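Local coordinates for protein STE5 (Saccharomyces cerevisiae, PDB 3FZE) that co-catalyses phosphorylation of the MAP kinase Fus3 by Ste7 in yeast mating signalling, here represented by its minimal scaffold domain of vWA-like fold, at residues Ala21-Ile26 / Cys57-Asn62; Ser36-Tyr41 / Asp76-Ile81; Arg61-Leu66 / Ser90-Pro95; Val114-Ser119 / Leu146-Gly151. All coordinates share one frame; numbering follows the deposited sequence. Where two conformers were deposited one is given.

Contact 1: residues Ala21-Ile26 / Cys57-Asn62; sequences AIILQI and CFVDRN
The side-chain amide of Gln25 is held at both its polar atoms, NE2 and OE1. NE2 of Gln25 donates to the backbone O of Asp60 at 2.9 Å, and the bond is nearly straight at 173°. The acceptor lies in the plane of the Gln25 amide, while the donor is tilted from the carbonyl plane of Asp60. NE2 also bonds to Lys125 O. OE1 accepts from Ile127 N and is hydrogen-bonded to Ser117 OG. CG stands anti to the backbone N (chi1 174°) and lies 3.5 Å from both Val59 O and Asp60 O. A leucine in its place would probably leave the carbonyl of Asp60 without this donor and the amide N of Ile127 without its acceptor, in a buried setting.

Strands 19-26 and 55-60 run parallel. Leu24 N donates to Cys57 O at 2.9 Å, and Val59 N donates to Leu24 O, also at 2.9 Å. Cys57 N to Ile22 O and Ile26 N to Val59 O extend the pattern. Past it, one water bridges Ile26 O and Arg61 N. The side chains of Leu24 and Ile26 each lie beside that of Phe58 and point the same way. CD1 of Leu24 is 3.7 Å from CE1 of Phe58. On the other face Ile23 CG2 reaches Cys57 CB at 4.2 Å.

The two strands belong to a beta-alpha-beta crossover through helix 35-50. The chemistry implies an apolar pair of strands whose C-terminal end is fixed by a buried amide tied to several parts of the chain.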
# COMPACT_ATOMS: atom_id res chain seq x y z
N ALA A 21 -2.43 2.96 6.72
CA ALA A 21 -3.27 2.86 5.53
C ALA A 21 -2.39 2.35 4.41
O ALA A 21 -1.38 2.98 4.07
CB ALA A 21 -3.83 4.22 5.18
N ILE A 22 -2.76 1.21 3.85
CA ILE A 22 -2.00 0.58 2.78
C ILE A 22 -2.67 0.84 1.43
O ILE A 22 -3.80 0.40 1.21
CB ILE A 22 -1.91 -0.96 2.99
CG1 ILE A 22 -1.55 -1.30 4.44
CG2 ILE A 22 -0.90 -1.57 2.03
CD1 ILE A 22 -0.11 -0.95 4.83
N ILE A 23 -1.99 1.55 0.55
CA ILE A 23 -2.55 1.85 -0.77
C ILE A 23 -1.75 1.08 -1.82
O ILE A 23 -0.55 1.29 -1.97
CB ILE A 23 -2.54 3.37 -1.06
CG1 ILE A 23 -3.17 4.11 0.13
CG2 ILE A 23 -3.30 3.66 -2.33
CD1 ILE A 23 -2.54 5.47 0.43
N LEU A 24 -2.42 0.16 -2.51
CA LEU A 24 -1.78 -0.75 -3.45
C LEU A 24 -2.36 -0.56 -4.84
O LEU A 24 -3.56 -0.75 -5.06
CB LEU A 24 -1.94 -2.21 -3.01
CG LEU A 24 -1.44 -2.56 -1.61
CD1 LEU A 24 -1.64 -4.06 -1.38
CD2 LEU A 24 0.03 -2.19 -1.41
N GLN A 25 -1.51 -0.16 -5.79
CA GLN A 25 -1.94 -0.02 -7.16
C GLN A 25 -1.37 -1.18 -7.95
O GLN A 25 -0.14 -1.34 -8.02
CB GLN A 25 -1.43 1.30 -7.71
CG GLN A 25 -1.71 1.47 -9.18
CD GLN A 25 -1.39 2.88 -9.64
OE1 GLN A 25 -0.38 3.45 -9.25
NE2 GLN A 25 -2.27 3.45 -10.46
N ILE A 26 -2.25 -2.00 -8.51
CA ILE A 26 -1.81 -3.20 -9.20
C ILE A 26 -2.18 -3.25 -10.69
O ILE A 26 -3.35 -3.15 -11.06
CB ILE A 26 -2.33 -4.49 -8.52
CG1 ILE A 26 -2.05 -4.44 -7.01
CG2 ILE A 26 -1.70 -5.71 -9.15
CD1 ILE A 26 -2.65 -5.60 -6.21
N CYS A 57 -6.52 0.53 0.42
CA CYS A 57 -7.17 0.97 -0.80
C CYS A 57 -6.45 0.30 -1.97
O CYS A 57 -5.24 0.35 -2.05
CB CYS A 57 -7.08 2.49 -0.92
SG CYS A 57 -7.95 3.14 -2.37
N PHE A 58 -7.22 -0.34 -2.84
CA PHE A 58 -6.70 -0.93 -4.07
C PHE A 58 -7.04 -0.03 -5.24
O PHE A 58 -8.18 0.43 -5.37
CB PHE A 58 -7.31 -2.31 -4.30
CG PHE A 58 -6.71 -3.40 -3.47
CD1 PHE A 58 -5.45 -3.90 -3.76
CD2 PHE A 58 -7.41 -3.94 -2.41
CE1 PHE A 58 -4.89 -4.92 -2.99
CE2 PHE A 58 -6.86 -4.96 -1.63
CZ PHE A 58 -5.60 -5.44 -1.92
N VAL A 59 -6.06 0.21 -6.11
CA VAL A 59 -6.21 1.09 -7.26
C VAL A 59 -5.72 0.37 -8.51
O VAL A 59 -4.69 -0.30 -8.47
CB VAL A 59 -5.41 2.39 -7.07
CG1 VAL A 59 -5.59 3.34 -8.26
CG2 VAL A 59 -5.82 3.06 -5.77
N ASP A 60 -6.45 0.50 -9.61
CA ASP A 60 -6.00 -0.13 -10.86
C ASP A 60 -4.95 0.70 -11.60
O ASP A 60 -4.60 1.81 -11.18
CB ASP A 60 -7.17 -0.60 -11.75
CG ASP A 60 -7.88 0.53 -12.51
OD1 ASP A 60 -7.34 1.65 -12.61
OD2 ASP A 60 -8.98 0.27 -13.03
N ARG A 61 -4.45 0.17 -12.70
CA ARG A 61 -3.35 0.82 -13.40
C ARG A 61 -3.73 2.15 -14.05
O ARG A 61 -2.85 2.93 -14.42
CB ARG A 61 -2.72 -0.12 -14.43
CG ARG A 61 -3.63 -0.52 -15.56
CD ARG A 61 -2.93 -1.56 -16.42
NE ARG A 61 -3.70 -1.90 -17.61
CZ ARG A 61 -3.29 -2.75 -18.55
NH1 ARG A 61 -2.10 -3.33 -18.45
NH2 ARG A 61 -4.07 -3.01 -19.59
N ASN A 62 -5.03 2.40 -14.17
CA ASN A 62 -5.53 3.67 -14.69
C ASN A 62 -6.07 4.60 -13.61
O ASN A 62 -6.79 5.56 -13.90
CB ASN A 62 -6.59 3.41 -15.75
CG ASN A 62 -6.02 2.72 -16.95
OD1 ASN A 62 -5.04 3.21 -17.53
ND2 ASN A 62 -6.58 1.58 -17.31
O HOH W 1 -4.93 -2.64 -13.17

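Contact 2: residues Ser36-Tyr41 / Asp76-Ile81; sequences SLIVVY and DSLDSI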
# COMPACT_ATOMS: atom_id res chain seq x y z
N SER A 36 2.47 -13.03 -6.13
CA SER A 36 2.28 -11.63 -5.74
C SER A 36 0.91 -11.37 -5.09
O SER A 36 0.84 -10.73 -4.05
CB SER A 36 2.51 -10.69 -6.94
OG SER A 36 3.84 -10.81 -7.42
N LEU A 37 -0.16 -11.86 -5.70
CA LEU A 37 -1.48 -11.70 -5.09
C LEU A 37 -1.59 -12.44 -3.75
O LEU A 37 -2.22 -11.96 -2.81
CB LEU A 37 -2.59 -12.15 -6.04
CG LEU A 37 -3.38 -11.02 -6.72
CD1 LEU A 37 -2.51 -9.78 -6.95
CD2 LEU A 37 -4.04 -11.49 -8.00
N ILE A 38 -1.00 -13.62 -3.67
CA ILE A 38 -1.02 -14.38 -2.43
C ILE A 38 -0.27 -13.64 -1.32
O ILE A 38 -0.72 -13.62 -0.16
CB ILE A 38 -0.42 -15.78 -2.62
CG1 ILE A 38 -1.30 -16.58 -3.59
CG2 ILE A 38 -0.30 -16.49 -1.29
CD1 ILE A 38 -0.71 -17.92 -3.99
N VAL A 39 0.84 -13.01 -1.66
CA VAL A 39 1.59 -12.26 -0.66
C VAL A 39 0.88 -10.98 -0.25
O VAL A 39 0.96 -10.55 0.89
CB VAL A 39 3.07 -12.00 -1.09
CG1 VAL A 39 3.14 -10.99 -2.22
CG2 VAL A 39 3.90 -11.56 0.11
N VAL A 40 0.13 -10.39 -1.17
CA VAL A 40 -0.71 -9.25 -0.81
C VAL A 40 -1.75 -9.66 0.23
O VAL A 40 -1.92 -9.00 1.27
CB VAL A 40 -1.40 -8.66 -2.06
CG1 VAL A 40 -2.47 -7.64 -1.64
CG2 VAL A 40 -0.37 -8.01 -2.97
N TYR A 41 -2.46 -10.75 -0.04
CA TYR A 41 -3.43 -11.27 0.91
C TYR A 41 -2.80 -11.60 2.26
O TYR A 41 -3.28 -11.14 3.29
CB TYR A 41 -4.15 -12.50 0.34
CG TYR A 41 -5.07 -13.19 1.33
CD1 TYR A 41 -6.24 -12.57 1.75
CD2 TYR A 41 -4.76 -14.44 1.84
CE1 TYR A 41 -7.08 -13.19 2.67
CE2 TYR A 41 -5.60 -15.06 2.76
CZ TYR A 41 -6.76 -14.43 3.17
OH TYR A 41 -7.62 -15.04 4.08
N ASP A 76 -11.60 -10.85 3.19
CA ASP A 76 -12.17 -12.08 3.72
C ASP A 76 -11.35 -13.30 3.35
O ASP A 76 -11.13 -14.19 4.18
CB ASP A 76 -13.60 -12.23 3.17
CG ASP A 76 -14.32 -13.42 3.75
OD1 ASP A 76 -14.37 -13.54 5.00
OD2 ASP A 76 -14.85 -14.24 2.97
N SER A 77 -10.90 -13.36 2.11
CA SER A 77 -10.16 -14.51 1.60
C SER A 77 -9.30 -14.04 0.45
O SER A 77 -9.35 -12.87 0.08
CB SER A 77 -11.14 -15.57 1.10
OG SER A 77 -11.70 -15.19 -0.14
N LEU A 78 -8.53 -14.95 -0.12
CA LEU A 78 -7.71 -14.64 -1.28
C LEU A 78 -8.56 -14.10 -2.43
O LEU A 78 -8.14 -13.20 -3.13
CB LEU A 78 -6.92 -15.86 -1.73
CG LEU A 78 -6.00 -15.66 -2.94
CD1 LEU A 78 -4.96 -14.57 -2.67
CD2 LEU A 78 -5.33 -16.97 -3.32
N ASP A 79 -9.76 -14.67 -2.60
CA ASP A 79 -10.70 -14.21 -3.63
C ASP A 79 -10.97 -12.71 -3.53
O ASP A 79 -11.16 -12.04 -4.54
CB ASP A 79 -12.02 -14.98 -3.53
CG ASP A 79 -11.87 -16.46 -3.86
OD1 ASP A 79 -10.85 -16.86 -4.48
OD2 ASP A 79 -12.79 -17.23 -3.51
N SER A 80 -11.00 -12.17 -2.31
CA SER A 80 -11.21 -10.74 -2.11
C SER A 80 -10.21 -9.93 -2.92
O SER A 80 -10.50 -8.82 -3.37
CB SER A 80 -11.09 -10.37 -0.63
OG SER A 80 -11.98 -11.14 0.17
N ILE A 81 -9.01 -10.49 -3.06
CA ILE A 81 -7.92 -9.86 -3.80
C ILE A 81 -8.06 -10.18 -5.29
O ILE A 81 -8.20 -9.27 -6.12
CB ILE A 81 -6.55 -10.38 -3.32
CG1 ILE A 81 -6.38 -10.12 -1.81
CG2 ILE A 81 -5.41 -9.73 -4.10
CD1 ILE A 81 -6.59 -8.68 -1.41
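A capping box starts helix 78-82, and its first turn packs against helix 35-50 through Tyr41. Ser80 OG accepts from Ser77 N at 3.1 Å, with an angle of 165°. It also accepts from Asp76 N. In return Ser77 OG takes a weak bond from Asp79 N.

The Tyr41 ring lies against this capped end. Its CG is anti to the backbone N (chi1 174°). Leu78 N sits 3.6 Å above one face, offset toward the rim. Tyr41 CE1 comes to 3.3 Å from Ser77 C. No hydrogen bond crosses between the two segments.

The rest is apolar. Leu78 uses its two methyls on different partners. CD1 is 3.7 Å from Tyr41 CB, and CD2 is 4.1 Å from Ile38 CG1. Ile81 was modelled in two conformers. In the one described, its CG2 approaches Leu37 CG at 3.6 Å, the two side chains passing in opposite directions. CG1 of the same Ile81 touches Tyr41 CB at 3.9 Å.

Ile81 and Val40 both reach Phe58, so the contact rests on strand 55-60 of the central sheet. Val39 and Val40 turn to Leu174 of helix 170-180. Helix 35-50 therefore lies among the short helix 78-82, helix 170-180 and the sheet.

Contact 3: residues Arg61-Leu66 / Ser90-Pro95; sequences RNNYVL and STQFSP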
# COMPACT_ATOMS: atom_id res chain seq x y z
N ARG A 61 -4.45 0.17 -12.70
CA ARG A 61 -3.35 0.82 -13.40
C ARG A 61 -3.73 2.15 -14.05
O ARG A 61 -2.85 2.93 -14.42
CB ARG A 61 -2.72 -0.12 -14.43
CG ARG A 61 -3.63 -0.52 -15.56
CD ARG A 61 -2.93 -1.56 -16.42
NE ARG A 61 -3.70 -1.90 -17.61
CZ ARG A 61 -3.29 -2.75 -18.55
NH1 ARG A 61 -2.10 -3.33 -18.45
NH2 ARG A 61 -4.07 -3.01 -19.59
N ASN A 62 -5.03 2.40 -14.17
CA ASN A 62 -5.53 3.67 -14.69
C ASN A 62 -6.07 4.60 -13.61
O ASN A 62 -6.79 5.56 -13.90
CB ASN A 62 -6.59 3.41 -15.75
CG ASN A 62 -6.02 2.72 -16.95
OD1 ASN A 62 -5.04 3.21 -17.53
ND2 ASN A 62 -6.58 1.58 -17.31
N ASN A 63 -5.70 4.31 -12.36
CA ASN A 63 -6.00 5.17 -11.21
C ASN A 63 -7.45 5.14 -10.73
O ASN A 63 -7.91 6.05 -10.04
CB ASN A 63 -5.54 6.61 -11.44
CG ASN A 63 -5.44 7.39 -10.15
OD1 ASN A 63 -4.87 6.90 -9.17
ND2 ASN A 63 -5.99 8.60 -10.14
N TYR A 64 -8.15 4.07 -11.07
CA TYR A 64 -9.50 3.84 -10.54
C TYR A 64 -9.50 3.04 -9.24
O TYR A 64 -8.82 2.02 -9.12
CB TYR A 64 -10.38 3.12 -11.56
CG TYR A 64 -10.67 3.98 -12.76
CD1 TYR A 64 -11.66 4.95 -12.71
CD2 TYR A 64 -9.92 3.85 -13.91
CE1 TYR A 64 -11.92 5.76 -13.79
CE2 TYR A 64 -10.18 4.66 -15.02
CZ TYR A 64 -11.18 5.61 -14.95
OH TYR A 64 -11.44 6.42 -16.04
N VAL A 65 -10.29 3.52 -8.29
CA VAL A 65 -10.41 2.87 -6.98
C VAL A 65 -11.23 1.60 -7.13
O VAL A 65 -12.36 1.64 -7.63
CB VAL A 65 -11.10 3.78 -5.96
CG1 VAL A 65 -11.33 3.03 -4.63
CG2 VAL A 65 -10.29 5.05 -5.73
N LEU A 66 -10.66 0.48 -6.69
CA LEU A 66 -11.32 -0.81 -6.80
C LEU A 66 -12.04 -1.22 -5.52
O LEU A 66 -13.13 -1.77 -5.56
CB LEU A 66 -10.31 -1.89 -7.21
CG LEU A 66 -9.55 -1.61 -8.51
CD1 LEU A 66 -8.62 -2.77 -8.84
CD2 LEU A 66 -10.51 -1.36 -9.67
N SER A 90 -15.68 3.86 -11.64
CA SER A 90 -15.56 5.15 -12.29
C SER A 90 -14.95 6.20 -11.36
O SER A 90 -14.89 7.39 -11.71
CB SER A 90 -16.93 5.62 -12.77
OG SER A 90 -17.80 5.84 -11.67
N THR A 91 -14.48 5.77 -10.19
CA THR A 91 -13.94 6.69 -9.18
C THR A 91 -12.42 6.79 -9.28
O THR A 91 -11.71 5.82 -9.01
CB THR A 91 -14.29 6.23 -7.75
OG1 THR A 91 -15.71 6.07 -7.63
CG2 THR A 91 -13.79 7.26 -6.73
N GLN A 92 -11.92 7.97 -9.65
CA GLN A 92 -10.48 8.21 -9.69
C GLN A 92 -9.91 8.37 -8.28
O GLN A 92 -10.50 9.02 -7.43
CB GLN A 92 -10.15 9.46 -10.51
CG GLN A 92 -10.18 9.21 -12.01
CD GLN A 92 -8.94 8.49 -12.52
OE1 GLN A 92 -7.83 9.04 -12.52
NE2 GLN A 92 -9.12 7.25 -13.00
N PHE A 93 -8.75 7.75 -8.05
CA PHE A 93 -8.08 7.87 -6.76
C PHE A 93 -7.30 9.17 -6.58
O PHE A 93 -6.66 9.66 -7.51
CB PHE A 93 -7.13 6.69 -6.55
CG PHE A 93 -6.30 6.83 -5.31
CD1 PHE A 93 -6.80 6.42 -4.09
CD2 PHE A 93 -5.05 7.42 -5.36
CE1 PHE A 93 -6.05 6.57 -2.93
CE2 PHE A 93 -4.29 7.57 -4.20
CZ PHE A 93 -4.80 7.15 -2.99
N SER A 94 -7.34 9.71 -5.37
CA SER A 94 -6.41 10.75 -4.95
C SER A 94 -6.25 10.63 -3.44
O SER A 94 -7.13 10.08 -2.77
CB SER A 94 -6.92 12.15 -5.30
OG SER A 94 -8.09 12.48 -4.56
N PRO A 95 -5.13 11.12 -2.91
CA PRO A 95 -4.97 11.06 -1.45
C PRO A 95 -6.09 11.82 -0.73
O PRO A 95 -6.62 11.30 0.26
CB PRO A 95 -3.61 11.73 -1.22
CG PRO A 95 -2.85 11.41 -2.48
CD PRO A 95 -3.88 11.49 -3.59
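Gln92 reaches from its own backbone to three residues in succession, Asn63, Asn62 and Tyr64. Its CB is 4.1 Å from Asn63 O. The chain bends at chi2 (-77°), and CD comes to 3.6 Å from the same Asn63 O. OE1 accepts from Asn63 ND2 at 3.0 Å, with the donor above the carbonyl plane. NE2 donates to Asn62 O at 3.0 Å along a straight bond of 173°. The same NE2 sits 3.1 Å above the Tyr64 ring, over its centre, with the amide turned 80° to the ring.

Asn63 ND2 has a second acceptor, Phe93 O, met at 2.9 Å on a lone pair. Its OD1 accepts from Gln130 NE2. An alanine at Asn63 would probably leave Gln92 OE1 and Phe93 O without this donor, and Gln130 NE2 without its acceptor.

The backbones join as well. Phe93 N donates to Asn63 O at 2.7 Å, and Val65 N to Thr91 O at 2.8 Å. Val65 CG2 packs on Phe93 CB. Tyr64 and Gln92 form a single beta bridge, by which a loop joins the N-terminal part of edge strand 65-68 just before Ser94 caps helix 95-102.

Contact 4: residues Val114-Ser119 / Leu146-Gly151; sequences VAVSNS and LKIKVG
Strands 114-117 and 146-150 run parallel, with their axes 4.8 Å apart at closest and 15° between their directions. Ala115 N donates to Leu146 O at 2.8 Å, and Ile148 N to Ala115 O. Ser117 N then donates to Ile148 O at 3.0 Å, and Val150 N to Ser117 O.

Val116 CG1 meets Val150 CG2 at 3.6 Å, the two side chains crossing obliquely. Val114 and Leu146 lie side by side on the same face. Their methyls are modelled tighter than usual, so the exact fit is doubtful.

Both strands are inner members of the central sheet of the alpha/beta/alpha, vWA-like domain. Helices 2-14 and 170-180 cover the face that carries Val114, Val116, Leu146 and Ile148.

Ser119 N donates to Ser117 OG at 3.2 Å, an ST turn, and this OG is also hydrogen-bonded to Gln25 OE1. Asn118 CB touches Val150 CB at 3.9 Å. Asn118 CG takes the crowded position (chi1 73°), and OD1 accepts from Asp27 N. Lys149 was modelled in two conformers. In the one described, NZ donates to Val150 O at 2.9 Å and to Gly151 O. A water held by Asn118 O forms a weak bond with this NZ.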
# COMPACT_ATOMS: atom_id res chain seq x y z
N VAL A 114 1.39 3.90 3.40
CA VAL A 114 2.27 3.07 2.60
C VAL A 114 1.66 2.94 1.22
O VAL A 114 0.61 2.32 1.05
CB VAL A 114 2.45 1.68 3.23
CG1 VAL A 114 3.39 0.83 2.38
CG2 VAL A 114 2.99 1.80 4.66
N ALA A 115 2.29 3.56 0.23
CA ALA A 115 1.78 3.54 -1.14
C ALA A 115 2.72 2.71 -2.02
O ALA A 115 3.88 3.05 -2.18
CB ALA A 115 1.63 4.97 -1.68
N VAL A 116 2.20 1.62 -2.57
CA VAL A 116 3.01 0.73 -3.38
C VAL A 116 2.32 0.50 -4.72
O VAL A 116 1.10 0.26 -4.77
CB VAL A 116 3.22 -0.64 -2.68
CG1 VAL A 116 4.26 -1.46 -3.43
CG2 VAL A 116 3.63 -0.45 -1.21
N SER A 117 3.08 0.58 -5.81
CA SER A 117 2.51 0.44 -7.15
C SER A 117 3.49 -0.29 -8.07
O SER A 117 4.70 -0.10 -7.96
CB SER A 117 2.17 1.81 -7.72
OG SER A 117 1.70 1.73 -9.07
N ASN A 118 2.97 -1.12 -8.97
CA ASN A 118 3.82 -1.72 -9.99
C ASN A 118 3.46 -1.23 -11.39
O ASN A 118 3.96 -1.76 -12.38
CB ASN A 118 3.74 -3.24 -9.95
CG ASN A 118 2.43 -3.77 -10.49
OD1 ASN A 118 1.43 -3.04 -10.51
ND2 ASN A 118 2.42 -5.03 -10.92
N SER A 119 2.60 -0.22 -11.47
CA SER A 119 2.10 0.25 -12.77
C SER A 119 3.02 1.28 -13.41
O SER A 119 3.93 1.80 -12.78
CB SER A 119 0.68 0.81 -12.64
OG SER A 119 0.64 1.96 -11.81
N LEU A 146 5.34 6.63 2.84
CA LEU A 146 6.27 5.82 2.06
C LEU A 146 5.73 5.52 0.66
O LEU A 146 4.60 5.09 0.50
CB LEU A 146 6.58 4.55 2.85
CG LEU A 146 7.10 3.25 2.24
CD1 LEU A 146 7.66 2.37 3.34
CD2 LEU A 146 5.97 2.56 1.52
N LYS A 147 6.55 5.77 -0.36
CA LYS A 147 6.15 5.57 -1.75
C LYS A 147 7.10 4.59 -2.42
O LYS A 147 8.29 4.86 -2.54
CB LYS A 147 6.15 6.89 -2.50
CG LYS A 147 5.17 7.91 -1.96
CD LYS A 147 5.31 9.25 -2.67
CE LYS A 147 4.45 10.31 -2.01
NZ LYS A 147 4.75 11.68 -2.53
N ILE A 148 6.56 3.45 -2.85
CA ILE A 148 7.40 2.38 -3.37
C ILE A 148 6.96 1.88 -4.75
O ILE A 148 5.79 1.56 -4.97
CB ILE A 148 7.47 1.16 -2.42
CG1 ILE A 148 7.97 1.58 -1.03
CG2 ILE A 148 8.39 0.09 -3.00
CD1 ILE A 148 7.90 0.45 0.00
N LYS A 149 7.92 1.82 -5.66
CA LYS A 149 7.67 1.33 -7.00
C LYS A 149 8.19 -0.10 -7.11
O LYS A 149 9.38 -0.36 -6.93
CB LYS A 149 8.35 2.23 -8.03
CG LYS A 149 7.72 2.22 -9.40
CD LYS A 149 7.84 0.86 -10.05
CE LYS A 149 7.33 0.87 -11.47
NZ LYS A 149 7.61 -0.43 -12.13
N VAL A 150 7.28 -1.03 -7.39
CA VAL A 150 7.67 -2.42 -7.63
C VAL A 150 8.03 -2.60 -9.10
O VAL A 150 7.22 -2.31 -9.99
CB VAL A 150 6.55 -3.39 -7.21
CG1 VAL A 150 6.88 -4.80 -7.67
CG2 VAL A 150 6.34 -3.32 -5.70
N GLY A 151 9.25 -3.05 -9.36
CA GLY A 151 9.78 -3.14 -10.71
C GLY A 151 10.75 -2.00 -10.96
O GLY A 151 10.37 -0.83 -10.95
O HOH W 2 6.49 -2.95 -13.30

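Contacts 1 and 4 are the buried ones, each a pair of parallel strands in the central sheet. Strands 19-26 and 111-117 are neighbours there, so the two contacts join directly, by the backbone and through Gln25 and Ser117. Contacts 2 and 3 lie farther out and are partly buried. Contact 2 is apolar between its segments and keeps its polar bonds within the helix cap. It meets contact 1 at Phe58, as Val40 and Ile81 pack on that ring. Contact 3 is rich in side-chain amide bonds. It shares Arg61 and Asn62 with contact 1 and touches contact 4 lightly. Contacts 2 and 3 do not touch; their centres are about 19 Å apart.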